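Side-chain contacts in uncharacterized protein (Thermus thermophilus HB8, PDB 6SCE), which probably cuts DNA in type III CRISPR defence once a cyclic oligoadenylate has bound to its CARF region: residues V303-A308 with A334-K339; V23-A28 with S58-L63; V228-A233 with A248-W253; N510-P515 with E621-A626. All coordinates share one frame; numbering follows the deposited sequence.

The four contacts follow one another along the chain and none touches another; interactions 1 and 2 lie on opposite sides of the chain's centre. Interactions 1 and 3 are buried. Interaction 1 is apolar, a leucine and three aromatic rings between two helices that cover one seven-stranded sheet, with bound nucleotide at one helix start. Interaction 3 sets a tryptophan rim against a strand-to-helix turn. Interactions 2 and 4 are partly buried and more polar: a lysine-glutamate salt bridge with a shared water at helix ends beside the N-terminal sheet, and a histidine-glutamate hydrogen bond with a leucine over the imidazole, beside the C-terminal sheet. No two of the contacts join the same elements.

Interaction 1 (V303-A308 with A334-K339). With nucleotides of chain B.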
loop_
_atom_site.group_PDB
_atom_site.type_symbol
_atom_site.label_atom_id
_atom_site.label_comp_id
_atom_site.label_asym_id
_atom_site.label_seq_id
_atom_site.Cartn_x
_atom_site.Cartn_y
_atom_site.Cartn_z
ATOM N N VAL A 303 7.489 1.233 -3.765
ATOM C CA VAL A 303 8.740 1.820 -3.250
ATOM C C VAL A 303 9.840 0.780 -2.930
ATOM O O VAL A 303 10.980 0.993 -3.285
ATOM C CB VAL A 303 8.477 2.768 -2.062
ATOM C CG1 VAL A 303 9.758 3.145 -1.346
ATOM C CG2 VAL A 303 7.767 4.035 -2.548
ATOM N N PRO A 304 9.502 -0.355 -2.274
ATOM C CA PRO A 304 10.548 -1.323 -1.985
ATOM C C PRO A 304 11.224 -1.877 -3.219
ATOM O O PRO A 304 12.440 -2.107 -3.235
ATOM C CB PRO A 304 9.804 -2.424 -1.217
ATOM C CG PRO A 304 8.663 -1.704 -0.552
ATOM C CD PRO A 304 8.249 -0.664 -1.568
ATOM N N LEU A 305 10.446 -2.107 -4.265
ATOM C CA LEU A 305 11.004 -2.566 -5.514
ATOM C C LEU A 305 11.909 -1.518 -6.137
ATOM O O LEU A 305 12.964 -1.828 -6.687
ATOM C CB LEU A 305 9.883 -2.896 -6.489
ATOM C CG LEU A 305 10.290 -3.579 -7.804
ATOM C CD1 LEU A 305 11.236 -4.745 -7.668
ATOM C CD2 LEU A 305 9.004 -4.040 -8.475
ATOM N N TYR A 306 11.492 -0.272 -6.048
ATOM C CA TYR A 306 12.300 0.826 -6.562
ATOM C C TYR A 306 13.616 0.966 -5.757
ATOM O O TYR A 306 14.672 1.164 -6.330
ATOM C CB TYR A 306 11.514 2.104 -6.512
ATOM C CG TYR A 306 12.187 3.250 -7.218
ATOM C CD1 TYR A 306 12.578 3.130 -8.536
ATOM C CD2 TYR A 306 12.402 4.450 -6.586
ATOM C CE1 TYR A 306 13.186 4.166 -9.212
ATOM C CE2 TYR A 306 13.008 5.509 -7.255
ATOM C CZ TYR A 306 13.398 5.357 -8.565
ATOM O OH TYR A 306 14.003 6.384 -9.252
ATOM N N ALA A 307 13.526 0.863 -4.432
ATOM C CA ALA A 307 14.716 0.887 -3.600
ATOM C C ALA A 307 15.649 -0.222 -3.986
ATOM O O ALA A 307 16.860 -0.020 -4.079
ATOM C CB ALA A 307 14.350 0.784 -2.125
ATOM N N ALA A 308 15.097 -1.406 -4.217
ATOM C CA ALA A 308 15.909 -2.554 -4.612
ATOM C C ALA A 308 16.635 -2.311 -5.936
ATOM O O ALA A 308 17.788 -2.724 -6.109
ATOM C CB ALA A 308 15.059 -3.803 -4.690
ATOM N N ALA A 334 7.748 -2.990 -17.694
ATOM C CA ALA A 334 7.982 -1.862 -18.600
ATOM C C ALA A 334 9.036 -0.926 -17.996
ATOM O O ALA A 334 9.930 -0.426 -18.687
ATOM C CB ALA A 334 6.695 -1.120 -18.853
ATOM N N PHE A 335 8.946 -0.716 -16.683
ATOM C CA PHE A 335 9.904 0.117 -16.003
ATOM C C PHE A 335 11.322 -0.403 -16.131
ATOM O O PHE A 335 12.254 0.362 -16.487
ATOM C CB PHE A 335 9.563 0.288 -14.528
ATOM C CG PHE A 335 10.664 0.939 -13.759
ATOM C CD1 PHE A 335 10.882 2.302 -13.885
ATOM C CD2 PHE A 335 11.526 0.184 -12.977
ATOM C CE1 PHE A 335 11.923 2.911 -13.202
ATOM C CE2 PHE A 335 12.571 0.794 -12.301
ATOM C CZ PHE A 335 12.760 2.163 -12.411
ATOM N N PHE A 336 11.504 -1.695 -15.853
ATOM C CA PHE A 336 12.826 -2.285 -15.895
ATOM C C PHE A 336 13.350 -2.366 -17.332
ATOM O O PHE A 336 14.501 -2.043 -17.577
ATOM C CB PHE A 336 12.862 -3.640 -15.193
ATOM C CG PHE A 336 12.892 -3.541 -13.677
ATOM C CD1 PHE A 336 14.051 -3.176 -13.016
ATOM C CD2 PHE A 336 11.771 -3.826 -12.932
ATOM C CE1 PHE A 336 14.090 -3.103 -11.637
ATOM C CE2 PHE A 336 11.797 -3.740 -11.559
ATOM C CZ PHE A 336 12.953 -3.363 -10.910
ATOM N N ARG A 337 12.494 -2.719 -18.282
ATOM C CA ARG A 337 12.918 -2.696 -19.694
ATOM C C ARG A 337 13.348 -1.306 -20.143
ATOM O O ARG A 337 14.327 -1.175 -20.875
ATOM C CB ARG A 337 11.814 -3.179 -20.617
ATOM C CG ARG A 337 11.595 -4.684 -20.617
ATOM C CD ARG A 337 10.472 -4.996 -21.596
ATOM N NE ARG A 337 9.975 -6.370 -21.535
ATOM C CZ ARG A 337 10.490 -7.391 -22.213
ATOM N NH1 ARG A 337 11.549 -7.222 -23.004
ATOM N NH2 ARG A 337 9.946 -8.595 -22.097
ATOM N N GLY A 338 12.635 -0.277 -19.683
ATOM C CA GLY A 338 12.975 1.115 -20.011
ATOM C C GLY A 338 14.328 1.538 -19.470
ATOM O O GLY A 338 14.954 2.440 -20.006
ATOM N N LYS A 339 14.782 0.879 -18.403
ATOM C CA LYS A 339 16.087 1.140 -17.799
ATOM C C LYS A 339 17.177 0.220 -18.336
ATOM O O LYS A 339 18.262 0.149 -17.753
ATOM C CB LYS A 339 15.998 0.999 -16.268
ATOM C CG LYS A 339 15.100 2.020 -15.599
ATOM C CD LYS A 339 15.574 3.443 -15.900
ATOM C CE LYS A 339 15.010 4.468 -14.937
ATOM N NZ LYS A 339 15.568 5.819 -15.242
ATOM P P A B 4 3.053 -5.031 0.262
ATOM O OP1 A B 4 2.077 -4.175 0.994
ATOM O OP2 A B 4 3.495 -4.629 -1.119
ATOM O "O5'" A B 4 4.330 -5.240 1.201
ATOM C "C5'" A B 4 5.261 -4.154 1.316
ATOM C "C4'" A B 4 5.950 -4.264 2.655
ATOM O "O4'" A B 4 7.118 -3.393 2.675
ATOM C "C3'" A B 4 5.071 -3.827 3.819
ATOM O "O3'" A B 4 5.298 -4.532 5.036
ATOM C "C2'" A B 4 5.520 -2.374 3.998
ATOM O "O2'" A B 4 5.182 -1.850 5.262
ATOM C "C1'" A B 4 7.014 -2.544 3.792
ATOM N N9 A B 4 7.746 -1.309 3.551
ATOM C C8 A B 4 8.875 -0.931 4.234
ATOM N N7 A B 4 9.316 0.247 3.874
ATOM C C5 A B 4 8.405 0.693 2.922
ATOM C C6 A B 4 8.317 1.881 2.166
ATOM N N6 A B 4 9.168 2.908 2.271
ATOM N N1 A B 4 7.262 2.002 1.320
ATOM C C2 A B 4 6.388 0.990 1.237
ATOM N N3 A B 4 6.382 -0.182 1.879
ATOM C C4 A B 4 7.428 -0.272 2.713
#
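Tyr306 and Phe335 mark the nearest backbone approach, CA atoms 9.8 Å apart, so side chains make the contact. Leu305 has CG anti to its own N (chi1 -172°), sending the branch to the rim of Phe336, where CD1 lies 3.9 Å from CZ at the ring edge. Phe335 CZ comes 3.8 Å from Tyr306 CE1, at the edge of the tyrosine ring and near its plane; the two planes are turned 70° apart. Phe335 lays CD2 over the centre of the Phe336 ring. With Leu305 cut back to an alanine, the edge of Phe336 is likely to lose its methyl contact and a gap to open there. At the helix start, Pro304 CG packs 3.7 Å from N3 of A4 of chain B, and Val303 CG1 as near its N6, consistent with the cyclic oligoadenylate site. Both helices are beta-alpha-beta crossovers, consistent with a Rossmann-like CARF domain; Tyr306 OH is hydrogen-bonded to Arg424 N, and Phe336 rests on Val343 of strand 342-347, outermost in this chain's sheet.

Interaction 2 (V23-A28 with S58-L63); sequences VVEREA and SEKGVL
Glu25 and Lys60 each turn CG anti to the carbonyl carbon (chi1 -69° and -73°), but beyond CG the glutamate runs out straight whereas the lysine bends at chi3 and chi4, bringing NZ to the carboxylate. The salt bridge is short: NZ of Lys60 lies 2.7 Å from OE1 of Glu25, which accepts with its syn lone pair, on the side of OE2. A water fixes the other oxygen, donating to Glu25 OE2 at 2.8 Å and to Lys60 O at 2.9 Å while accepting from Lys60 NZ. The carboxylate is therefore held through both oxygens. Lys60 stands at the C-terminal end of helix 44-59, where Gly61, with positive phi, completes a Schellman motif and turns the chain toward strand 64-67. From just past that turn Val62 sets CG2 3.9 Å from Glu25 OE2. Along its length the lysine also rests on Tyr18 and Leu21 of helix 15-28, the helix that carries Glu25.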
loop_
_atom_site.group_PDB
_atom_site.type_symbol
_atom_site.label_atom_id
_atom_site.label_comp_id
_atom_site.label_asym_id
_atom_site.label_seq_id
_atom_site.Cartn_x
_atom_site.Cartn_y
_atom_site.Cartn_z
ATOM N N VAL A 23 -6.546 -22.371 14.643
ATOM C CA VAL A 23 -5.907 -23.515 14.012
ATOM C C VAL A 23 -5.223 -24.402 15.058
ATOM O O VAL A 23 -5.425 -25.643 15.082
ATOM C CB VAL A 23 -4.881 -23.068 12.961
ATOM C CG1 VAL A 23 -4.021 -24.223 12.457
ATOM C CG2 VAL A 23 -5.552 -22.345 11.817
ATOM N N VAL A 24 -4.450 -23.783 15.939
ATOM C CA VAL A 24 -3.751 -24.533 16.983
ATOM C C VAL A 24 -4.749 -25.257 17.902
ATOM O O VAL A 24 -4.603 -26.458 18.202
ATOM C CB VAL A 24 -2.860 -23.607 17.822
ATOM C CG1 VAL A 24 -2.180 -24.397 18.938
ATOM C CG2 VAL A 24 -1.789 -22.987 16.936
ATOM N N GLU A 25 -5.751 -24.520 18.360
ATOM C CA GLU A 25 -6.768 -25.102 19.233
ATOM C C GLU A 25 -7.484 -26.272 18.589
ATOM O O GLU A 25 -7.741 -27.258 19.275
ATOM C CB GLU A 25 -7.774 -24.055 19.719
ATOM C CG GLU A 25 -7.182 -23.058 20.676
ATOM C CD GLU A 25 -8.180 -22.031 21.187
ATOM O OE1 GLU A 25 -9.139 -21.682 20.459
ATOM O OE2 GLU A 25 -7.977 -21.525 22.302
ATOM N N ARG A 26 -7.806 -26.194 17.305
ATOM C CA ARG A 26 -8.500 -27.284 16.625
ATOM C C ARG A 26 -7.618 -28.525 16.553
ATOM O O ARG A 26 -8.096 -29.641 16.738
ATOM C CB ARG A 26 -8.919 -26.886 15.209
ATOM C CG ARG A 26 -9.872 -27.885 14.552
ATOM C CD ARG A 26 -10.048 -27.618 13.070
ATOM N NE ARG A 26 -11.091 -28.467 12.509
ATOM C CZ ARG A 26 -11.146 -28.863 11.245
ATOM N NH1 ARG A 26 -10.215 -28.487 10.381
ATOM N NH2 ARG A 26 -12.140 -29.646 10.851
ATOM N N GLU A 27 -6.332 -28.329 16.263
ATOM C CA GLU A 27 -5.426 -29.460 16.093
ATOM C C GLU A 27 -4.885 -30.025 17.397
ATOM O O GLU A 27 -4.772 -31.253 17.533
ATOM C CB GLU A 27 -4.250 -29.124 15.197
ATOM C CG GLU A 27 -3.431 -30.374 14.864
ATOM C CD GLU A 27 -2.803 -30.364 13.482
ATOM O OE1 GLU A 27 -3.420 -29.819 12.556
ATOM O OE2 GLU A 27 -1.689 -30.919 13.321
ATOM N N ALA A 28 -4.562 -29.146 18.340
ATOM C CA ALA A 28 -3.831 -29.535 19.532
ATOM C C ALA A 28 -4.602 -29.347 20.819
ATOM O O ALA A 28 -4.086 -29.671 21.875
ATOM C CB ALA A 28 -2.553 -28.741 19.613
ATOM N N SER A 58 -8.753 -13.176 26.627
ATOM C CA SER A 58 -9.127 -13.313 28.026
ATOM C C SER A 58 -10.451 -14.098 28.171
ATOM O O SER A 58 -10.536 -15.010 28.987
ATOM C CB SER A 58 -9.179 -11.945 28.688
ATOM O OG SER A 58 -9.747 -12.053 29.971
ATOM N N GLU A 59 -11.451 -13.801 27.349
ATOM C CA GLU A 59 -12.696 -14.580 27.369
ATOM C C GLU A 59 -12.519 -16.028 26.997
ATOM O O GLU A 59 -13.299 -16.903 27.424
ATOM C CB GLU A 59 -13.733 -13.980 26.413
ATOM C CG GLU A 59 -14.489 -12.819 26.997
ATOM C CD GLU A 59 -15.586 -12.328 26.081
ATOM O OE1 GLU A 59 -16.287 -13.140 25.416
ATOM O OE2 GLU A 59 -15.729 -11.103 26.002
ATOM N N LYS A 60 -11.523 -16.297 26.152
ATOM C CA LYS A 60 -11.220 -17.633 25.757
ATOM C C LYS A 60 -10.438 -18.403 26.840
ATOM O O LYS A 60 -10.137 -19.581 26.651
ATOM C CB LYS A 60 -10.435 -17.640 24.440
ATOM C CG LYS A 60 -11.300 -17.294 23.230
ATOM C CD LYS A 60 -10.492 -17.187 21.940
ATOM C CE LYS A 60 -9.734 -18.451 21.623
ATOM N NZ LYS A 60 -10.590 -19.662 21.484
ATOM N N GLY A 61 -10.101 -17.741 27.937
ATOM C CA GLY A 61 -9.293 -18.351 28.985
ATOM C C GLY A 61 -7.844 -18.544 28.583
ATOM O O GLY A 61 -7.148 -19.397 29.138
ATOM N N VAL A 62 -7.379 -17.760 27.608
ATOM C CA VAL A 62 -6.011 -17.899 27.116
ATOM C C VAL A 62 -5.156 -16.826 27.748
ATOM O O VAL A 62 -5.346 -15.616 27.506
ATOM C CB VAL A 62 -5.941 -17.828 25.577
ATOM C CG1 VAL A 62 -4.505 -17.923 25.067
ATOM C CG2 VAL A 62 -6.758 -18.953 24.976
ATOM N N LEU A 63 -4.224 -17.257 28.593
ATOM C CA LEU A 63 -3.243 -16.339 29.156
ATOM C C LEU A 63 -2.291 -15.879 28.032
ATOM O O LEU A 63 -1.913 -16.685 27.222
ATOM C CB LEU A 63 -2.435 -17.051 30.232
ATOM C CG LEU A 63 -3.248 -17.513 31.455
ATOM C CD1 LEU A 63 -2.389 -18.393 32.358
ATOM C CD2 LEU A 63 -3.765 -16.281 32.191
HETATM O O HOH W 1 -10.003 -21.119 24.164
#

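Interaction 3 (V228-A233 with A248-W253)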
loop_
_atom_site.group_PDB
_atom_site.type_symbol
_atom_site.label_atom_id
_atom_site.label_comp_id
_atom_site.label_asym_id
_atom_site.label_seq_id
_atom_site.Cartn_x
_atom_site.Cartn_y
_atom_site.Cartn_z
ATOM N N VAL A 228 -17.678 -2.929 -5.523
ATOM C CA VAL A 228 -18.580 -1.889 -5.974
ATOM C C VAL A 228 -19.285 -2.304 -7.264
ATOM O O VAL A 228 -18.642 -2.343 -8.327
ATOM C CB VAL A 228 -17.854 -0.562 -6.173
ATOM C CG1 VAL A 228 -18.800 0.485 -6.792
ATOM C CG2 VAL A 228 -17.360 -0.043 -4.834
ATOM N N PRO A 229 -20.563 -2.697 -7.162
ATOM C CA PRO A 229 -21.316 -3.032 -8.388
ATOM C C PRO A 229 -21.668 -1.742 -9.081
ATOM O O PRO A 229 -22.254 -0.841 -8.465
ATOM C CB PRO A 229 -22.551 -3.767 -7.871
ATOM C CG PRO A 229 -22.200 -4.177 -6.471
ATOM C CD PRO A 229 -21.334 -3.061 -5.968
ATOM N N TYR A 230 -21.231 -1.607 -10.328
ATOM C CA TYR A 230 -21.382 -0.352 -11.017
ATOM C C TYR A 230 -22.855 -0.086 -11.360
ATOM O O TYR A 230 -23.673 -1.010 -11.432
ATOM C CB TYR A 230 -20.443 -0.243 -12.221
ATOM C CG TYR A 230 -20.625 -1.249 -13.331
ATOM C CD1 TYR A 230 -21.661 -1.124 -14.243
ATOM C CD2 TYR A 230 -19.723 -2.305 -13.505
ATOM C CE1 TYR A 230 -21.807 -2.034 -15.279
ATOM C CE2 TYR A 230 -19.859 -3.208 -14.546
ATOM C CZ TYR A 230 -20.905 -3.071 -15.433
ATOM O OH TYR A 230 -21.056 -3.974 -16.466
ATOM N N HIS A 231 -23.160 1.184 -11.531
ATOM C CA HIS A 231 -24.538 1.674 -11.706
ATOM C C HIS A 231 -24.982 1.541 -13.175
ATOM O O HIS A 231 -25.034 2.523 -13.915
ATOM C CB HIS A 231 -24.602 3.127 -11.278
ATOM C CG HIS A 231 -24.550 3.320 -9.789
ATOM N ND1 HIS A 231 -24.708 4.554 -9.198
ATOM C CD2 HIS A 231 -24.355 2.437 -8.772
ATOM C CE1 HIS A 231 -24.628 4.425 -7.882
ATOM N NE2 HIS A 231 -24.415 3.153 -7.596
ATOM N N LYS A 232 -25.329 0.323 -13.529
ATOM C CA LYS A 232 -25.698 -0.028 -14.883
ATOM C C LYS A 232 -26.937 0.747 -15.324
ATOM O O LYS A 232 -27.010 1.143 -16.484
ATOM C CB LYS A 232 -25.935 -1.522 -15.019
ATOM C CG LYS A 232 -25.910 -1.964 -16.473
ATOM C CD LYS A 232 -26.140 -3.447 -16.604
ATOM C CE LYS A 232 -24.854 -4.219 -16.421
ATOM N NZ LYS A 232 -25.110 -5.667 -16.626
ATOM N N ALA A 233 -27.877 0.994 -14.405
ATOM C CA ALA A 233 -29.059 1.774 -14.744
ATOM C C ALA A 233 -28.675 3.199 -15.167
ATOM O O ALA A 233 -29.248 3.751 -16.105
ATOM C CB ALA A 233 -30.056 1.799 -13.606
ATOM N N ALA A 248 -15.681 4.178 -18.674
ATOM C CA ALA A 248 -14.220 4.262 -18.660
ATOM C C ALA A 248 -13.726 5.087 -17.464
ATOM O O ALA A 248 -12.717 4.745 -16.852
ATOM C CB ALA A 248 -13.704 4.872 -19.970
ATOM N N ARG A 249 -14.428 6.160 -17.157
ATOM C CA ARG A 249 -14.114 6.996 -15.989
ATOM C C ARG A 249 -14.229 6.202 -14.686
ATOM O O ARG A 249 -13.321 6.243 -13.861
ATOM C CB ARG A 249 -15.002 8.223 -15.923
ATOM C CG ARG A 249 -14.638 9.311 -16.926
ATOM C CD ARG A 249 -15.316 10.618 -16.595
ATOM N NE ARG A 249 -16.762 10.637 -16.862
ATOM C CZ ARG A 249 -17.327 11.023 -18.012
ATOM N NH1 ARG A 249 -16.584 11.379 -19.059
ATOM N NH2 ARG A 249 -18.646 11.031 -18.128
ATOM N N TRP A 250 -15.333 5.487 -14.512
ATOM C CA TRP A 250 -15.527 4.596 -13.332
ATOM C C TRP A 250 -14.451 3.530 -13.199
ATOM O O TRP A 250 -13.920 3.266 -12.095
ATOM C CB TRP A 250 -16.876 3.887 -13.387
ATOM C CG TRP A 250 -18.062 4.794 -13.372
ATOM C CD1 TRP A 250 -18.087 6.128 -13.121
ATOM C CD2 TRP A 250 -19.408 4.399 -13.593
ATOM N NE1 TRP A 250 -19.374 6.600 -13.198
ATOM C CE2 TRP A 250 -20.205 5.546 -13.471
ATOM C CE3 TRP A 250 -20.017 3.173 -13.882
ATOM C CZ2 TRP A 250 -21.589 5.515 -13.654
ATOM C CZ3 TRP A 250 -21.396 3.143 -14.056
ATOM C CH2 TRP A 250 -22.160 4.297 -13.918
ATOM N N ARG A 251 -14.104 2.910 -14.319
ATOM C CA ARG A 251 -13.077 1.896 -14.311
ATOM C C ARG A 251 -11.721 2.501 -13.897
ATOM O O ARG A 251 -10.985 1.902 -13.108
ATOM C CB ARG A 251 -12.935 1.251 -15.690
ATOM C CG ARG A 251 -14.109 0.379 -16.119
ATOM C CD ARG A 251 -14.136 -0.966 -15.419
ATOM N NE ARG A 251 -13.077 -1.874 -15.865
ATOM C CZ ARG A 251 -12.786 -3.041 -15.284
ATOM N NH1 ARG A 251 -13.469 -3.470 -14.223
ATOM N NH2 ARG A 251 -11.800 -3.790 -15.771
ATOM N N ALA A 252 -11.409 3.667 -14.435
ATOM C CA ALA A 252 -10.130 4.336 -14.139
ATOM C C ALA A 252 -10.075 4.734 -12.653
ATOM O O ALA A 252 -9.104 4.467 -11.967
ATOM C CB ALA A 252 -9.965 5.545 -15.025
ATOM N N TRP A 253 -11.148 5.342 -12.165
ATOM C CA TRP A 253 -11.251 5.692 -10.759
ATOM C C TRP A 253 -11.138 4.479 -9.834
ATOM O O TRP A 253 -10.415 4.527 -8.834
ATOM C CB TRP A 253 -12.529 6.457 -10.511
ATOM C CG TRP A 253 -12.608 7.740 -11.261
ATOM C CD1 TRP A 253 -11.568 8.440 -11.792
ATOM C CD2 TRP A 253 -13.791 8.486 -11.569
ATOM N NE1 TRP A 253 -12.029 9.576 -12.400
ATOM C CE2 TRP A 253 -13.391 9.630 -12.280
ATOM C CE3 TRP A 253 -15.147 8.291 -11.323
ATOM C CZ2 TRP A 253 -14.300 10.578 -12.758
ATOM C CZ3 TRP A 253 -16.064 9.247 -11.796
ATOM C CH2 TRP A 253 -15.631 10.376 -12.486
#
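The indole of Trp250 meets the turn at Tyr230 and His231 with the outer rim of its six-membered ring: His231 O lies in the ring plane at the edge, 3.4 Å from CH2, and Trp253 CZ3 is at another part of the edge. Over one face of Trp253 itself lies Arg249 O, 3.0 Å above the plane and offset toward the rim. Tyr230 CB approaches the Trp250 ring obliquely, 3.8 Å from CE3. His231 adds its own CB, 3.8 Å from CH2. Tyr230 places CG between its N and carbonyl carbon (chi1 62°), which swings its ring away from the indole; that ring meets Phe247 edge-to-face. His231 is the centre of an inverse gamma turn and the N-cap of helix 232-236. Its imidazole is hydrogen-bonded through ND1 to Lys202 O, and Trp250 NE1 to Asp203 OD1, which anchors the far side of the indole. Replacing Trp250 by an alanine is likely to leave a gap against the turn and to take from Asp203 OD1 its indole donor. The contact joins helix 240-257 to the end of strand 225-229, which pairs with strand 260-262, while Trp253 packs against helix 206-220.

Interaction 4 (N510-P515 with E621-A626); sequences NAHLAP and EELEKA
A His-carboxylate hydrogen bond joins the C-terminal part of helix 499-513 to the start of the short helix 623-627, both on the mixed sheet of the C-terminal region, probably the nuclease part. NE2 of His512 donates to OE1 of Glu624 over 3.2 Å, nearly straight at 165°. The acceptor sits in the imidazole plane at its edge, but the donor comes in from above the carboxylate plane, the two planes standing 81° apart. Glu624 gets there by bending at chi2 (80°), which folds the carboxylate back toward the histidine. Leu623 covers one face of the imidazole, its CB over the ring centre, and its CD1 lies 3.7 Å from His512 CB. The contact buries ND1 without a partner in the model, while OE1 of Glu624 has a second, long and weak, ion pair with Lys516. On the sheet side Leu623 rests on Met606 of strand 603-607, Ala626 packs against Tyr617 of strand 617-618, and Leu513 lies on Phe546 of strand 541-548.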
loop_
_atom_site.group_PDB
_atom_site.type_symbol
_atom_site.label_atom_id
_atom_site.label_comp_id
_atom_site.label_asym_id
_atom_site.label_seq_id
_atom_site.Cartn_x
_atom_site.Cartn_y
_atom_site.Cartn_z
ATOM N N ASN A 510 12.766 22.650 -3.581
ATOM C CA ASN A 510 13.993 22.273 -4.246
ATOM C C ASN A 510 15.231 22.726 -3.466
ATOM O O ASN A 510 16.201 21.967 -3.351
ATOM C CB ASN A 510 14.020 22.842 -5.649
ATOM C CG ASN A 510 15.313 22.554 -6.354
ATOM O OD1 ASN A 510 16.316 23.239 -6.138
ATOM N ND2 ASN A 510 15.310 21.526 -7.183
ATOM N N ALA A 511 15.203 23.942 -2.919
ATOM C CA ALA A 511 16.324 24.432 -2.105
ATOM C C ALA A 511 16.476 23.581 -0.851
ATOM O O ALA A 511 17.593 23.279 -0.438
ATOM C CB ALA A 511 16.134 25.909 -1.724
ATOM N N HIS A 512 15.361 23.185 -0.247
ATOM C CA HIS A 512 15.410 22.370 0.946
ATOM C C HIS A 512 15.880 20.921 0.664
ATOM O O HIS A 512 16.646 20.347 1.450
ATOM C CB HIS A 512 14.059 22.362 1.643
ATOM C CG HIS A 512 14.016 21.464 2.836
ATOM N ND1 HIS A 512 13.318 20.273 2.846
ATOM C CD2 HIS A 512 14.616 21.560 4.046
ATOM C CE1 HIS A 512 13.475 19.686 4.020
ATOM N NE2 HIS A 512 14.259 20.444 4.765
ATOM N N LEU A 513 15.437 20.347 -0.455
ATOM C CA LEU A 513 15.657 18.920 -0.741
ATOM C C LEU A 513 16.957 18.592 -1.494
ATOM O O LEU A 513 17.633 17.613 -1.166
ATOM C CB LEU A 513 14.466 18.355 -1.516
ATOM C CG LEU A 513 13.173 18.288 -0.691
ATOM C CD1 LEU A 513 11.976 18.036 -1.600
ATOM C CD2 LEU A 513 13.270 17.234 0.410
ATOM N N ALA A 514 17.283 19.373 -2.518
ATOM C CA ALA A 514 18.458 19.099 -3.346
ATOM C C ALA A 514 19.743 18.872 -2.519
ATOM O O ALA A 514 20.408 17.850 -2.689
ATOM C CB ALA A 514 18.662 20.201 -4.384
ATOM N N PRO A 515 20.083 19.800 -1.606
ATOM C CA PRO A 515 21.217 19.523 -0.720
ATOM C C PRO A 515 21.190 18.117 -0.108
ATOM O O PRO A 515 22.237 17.502 0.042
ATOM C CB PRO A 515 21.066 20.586 0.374
ATOM C CG PRO A 515 20.446 21.750 -0.330
ATOM C CD PRO A 515 19.605 21.187 -1.455
ATOM N N GLU A 621 9.790 28.647 5.945
ATOM C CA GLU A 621 10.717 28.676 7.095
ATOM C C GLU A 621 10.697 27.374 7.878
ATOM O O GLU A 621 11.744 26.880 8.279
ATOM C CB GLU A 621 10.400 29.837 8.063
ATOM C CG GLU A 621 10.820 31.220 7.582
ATOM C CD GLU A 621 9.870 31.829 6.558
ATOM O OE1 GLU A 621 8.776 31.272 6.311
ATOM O OE2 GLU A 621 10.229 32.882 5.992
ATOM N N GLU A 622 9.500 26.832 8.096
ATOM C CA GLU A 622 9.336 25.629 8.906
ATOM C C GLU A 622 9.222 24.328 8.099
ATOM O O GLU A 622 8.622 23.370 8.588
ATOM C CB GLU A 622 8.113 25.777 9.812
ATOM C CG GLU A 622 8.259 26.872 10.852
ATOM C CD GLU A 622 7.113 26.883 11.838
ATOM O OE1 GLU A 622 5.947 26.981 11.398
ATOM O OE2 GLU A 622 7.376 26.794 13.056
ATOM N N LEU A 623 9.797 24.282 6.892
ATOM C CA LEU A 623 9.819 23.047 6.099
ATOM C C LEU A 623 10.426 21.891 6.882
ATOM O O LEU A 623 9.776 20.864 7.080
ATOM C CB LEU A 623 10.586 23.222 4.787
ATOM C CG LEU A 623 9.753 23.451 3.527
ATOM C CD1 LEU A 623 10.679 23.564 2.326
ATOM C CD2 LEU A 623 8.731 22.341 3.322
ATOM N N GLU A 624 11.670 22.054 7.319
ATOM C CA GLU A 624 12.337 21.043 8.135
ATOM C C GLU A 624 11.420 20.521 9.250
ATOM O O GLU A 624 11.212 19.316 9.397
ATOM C CB GLU A 624 13.621 21.627 8.733
ATOM C CG GLU A 624 14.424 20.675 9.617
ATOM C CD GLU A 624 15.285 19.705 8.834
ATOM O OE1 GLU A 624 14.894 19.306 7.715
ATOM O OE2 GLU A 624 16.364 19.340 9.347
ATOM N N LYS A 625 10.872 21.450 10.019
ATOM C CA LYS A 625 9.991 21.151 11.144
ATOM C C LYS A 625 8.750 20.372 10.700
ATOM O O LYS A 625 8.355 19.406 11.359
ATOM C CB LYS A 625 9.578 22.466 11.811
ATOM C CG LYS A 625 9.075 22.380 13.235
ATOM C CD LYS A 625 8.921 23.793 13.796
ATOM C CE LYS A 625 8.502 23.791 15.255
ATOM N NZ LYS A 625 7.097 23.332 15.428
ATOM N N ALA A 626 8.145 20.792 9.587
ATOM C CA ALA A 626 6.920 20.168 9.067
ATOM C C ALA A 626 7.157 18.762 8.505
ATOM O O ALA A 626 6.406 17.840 8.820
ATOM C CB ALA A 626 6.276 21.046 8.005
#